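Long-range contact in peptidase S15/CocE/NonD (Thaumarchaeota archaeon SCGC AB-539-E09, PDB 4PF1), which is an aminopeptidase of the S15 serine peptidase family, probably cleaving peptides with a nucleophilic serine in an alpha/beta-hydrolase domain: residues A[167-172]-A[275-280]. Sequence-based numbering, arbitrary orientation.
Sequences TLMCTI and DKMLAQ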
# COMPACT_ATOMS: atom_id res chain seq x y z
N THR A 167 13.93 -30.81 18.85
CA THR A 167 15.14 -30.30 19.51
C THR A 167 15.18 -30.79 20.97
O THR A 167 16.23 -31.23 21.45
CB THR A 167 15.18 -28.75 19.41
OG1 THR A 167 15.37 -28.38 18.04
CG2 THR A 167 16.27 -28.13 20.27
N LEU A 168 14.02 -30.75 21.67
CA LEU A 168 13.91 -31.22 23.05
C LEU A 168 14.16 -32.73 23.14
O LEU A 168 14.77 -33.20 24.11
CB LEU A 168 12.52 -30.90 23.64
CG LEU A 168 12.18 -29.42 23.84
CD1 LEU A 168 10.71 -29.26 24.15
CD2 LEU A 168 13.03 -28.80 24.95
N MET A 169 13.71 -33.49 22.12
CA MET A 169 13.88 -34.94 22.07
C MET A 169 15.36 -35.35 21.88
O MET A 169 15.72 -36.47 22.21
CB MET A 169 13.00 -35.56 20.97
CG MET A 169 11.52 -35.64 21.35
SD MET A 169 11.21 -36.85 22.67
CE MET A 169 9.48 -36.73 22.80
N CYS A 170 16.21 -34.41 21.39
CA CYS A 170 17.66 -34.64 21.21
C CYS A 170 18.36 -34.78 22.58
O CYS A 170 19.41 -35.42 22.66
CB CYS A 170 18.30 -33.52 20.39
SG CYS A 170 17.63 -33.34 18.72
N THR A 171 17.78 -34.18 23.63
CA THR A 171 18.34 -34.14 24.99
C THR A 171 18.03 -35.42 25.80
O THR A 171 18.57 -35.58 26.90
CB THR A 171 17.87 -32.88 25.74
OG1 THR A 171 16.50 -33.02 26.11
CG2 THR A 171 18.07 -31.61 24.94
N ILE A 172 17.17 -36.33 25.28
CA ILE A 172 16.85 -37.60 25.94
C ILE A 172 17.87 -38.64 25.47
O ILE A 172 17.98 -38.86 24.26
CB ILE A 172 15.38 -38.04 25.69
CG1 ILE A 172 14.36 -36.95 26.12
CG2 ILE A 172 15.07 -39.41 26.33
CD1 ILE A 172 14.42 -36.49 27.63
N ASP A 275 7.22 -30.86 29.54
CA ASP A 275 7.74 -30.31 30.79
C ASP A 275 7.79 -31.39 31.88
O ASP A 275 8.78 -31.50 32.59
CB ASP A 275 6.88 -29.11 31.25
CG ASP A 275 5.43 -29.44 31.54
OD1 ASP A 275 4.74 -29.95 30.62
OD2 ASP A 275 4.98 -29.20 32.67
N LYS A 276 6.74 -32.23 31.96
CA LYS A 276 6.64 -33.31 32.94
C LYS A 276 7.60 -34.45 32.58
O LYS A 276 8.25 -35.00 33.47
CB LYS A 276 5.19 -33.81 33.04
CG LYS A 276 4.24 -32.79 33.67
CD LYS A 276 2.78 -33.17 33.50
CE LYS A 276 1.84 -32.15 34.12
NZ LYS A 276 1.76 -30.89 33.33
N MET A 277 7.74 -34.75 31.27
CA MET A 277 8.64 -35.79 30.75
C MET A 277 10.13 -35.42 31.00
O MET A 277 10.86 -36.21 31.59
CB MET A 277 8.38 -36.04 29.25
CG MET A 277 9.07 -37.27 28.69
SD MET A 277 10.76 -36.95 28.12
CE MET A 277 10.43 -36.24 26.51
N LEU A 278 10.56 -34.21 30.56
CA LEU A 278 11.95 -33.74 30.72
C LEU A 278 12.36 -33.61 32.20
O LEU A 278 13.55 -33.75 32.52
CB LEU A 278 12.18 -32.40 30.01
CG LEU A 278 12.38 -32.47 28.49
CD1 LEU A 278 11.99 -31.18 27.83
CD2 LEU A 278 13.82 -32.80 28.14
N ALA A 279 11.38 -33.37 33.10
CA ALA A 279 11.62 -33.25 34.54
C ALA A 279 12.02 -34.60 35.14
O ALA A 279 12.78 -34.64 36.11
CB ALA A 279 10.38 -32.72 35.24
N GLN A 280 11.54 -35.71 34.54
CA GLN A 280 11.82 -37.09 34.98
C GLN A 280 13.12 -37.65 34.35
O GLN A 280 13.48 -38.80 34.62
CB GLN A 280 10.63 -38.01 34.65
CG GLN A 280 9.37 -37.73 35.47
CD GLN A 280 8.17 -38.46 34.92
OE1 GLN A 280 7.82 -38.35 33.74
NE2 GLN A 280 7.48 -39.19 35.79
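Leu-278 makes the broadest apolar contact, its two methyls divided between three partners on 167-172. CD1 of Leu-278 meets CD2 of Leu-168 at 3.9 Å, the two side chains crossing at about a right angle, while CD2 of Leu-278 lies 3.8 Å from CD1 of Ile-172. Met-277 adds the second apolar group. With CG anti to the backbone N (chi1 -169°), its chain bends at chi2 and chi3, and the sulfur and the terminal methyl find different neighbours: SD of Met-277 sits 3.7 Å from CD1 of Ile-172, the two side chains tip to tip, and CE of Met-277 lies 3.9 Å from CE of Met-169. Met-169 starts away from 275-280, but chi2 near -69° turns its SD back, 4.0 Å from CE of Met-277.

The one polar side-chain atom at this interface is OG1 of Thr-171, 3.4 Å from CD2 of Leu-278. Thr-171 OG1 donates to Leu-168 O at 2.7 Å, in the carbonyl plane with a C=O...OG1 angle of 152°. Leu-168 O also accepts from Thr-171 N, 3.2 Å away, so two donors of one residue grip it. A valine in place of Thr-171 would probably leave Leu-168 O with the backbone N-H of that residue but without its hydroxyl donor.

The contact joins the C-terminal end of helix 162-169, which probably follows the nucleophilic serine, as in alpha/beta hydrolases, to helix 274-279. Strand 178-184 packs on Leu-168 and Thr-171, helix 133-147 touches Met-169 and Ile-172, and helix 301-309 reaches both leucines through Leu-305.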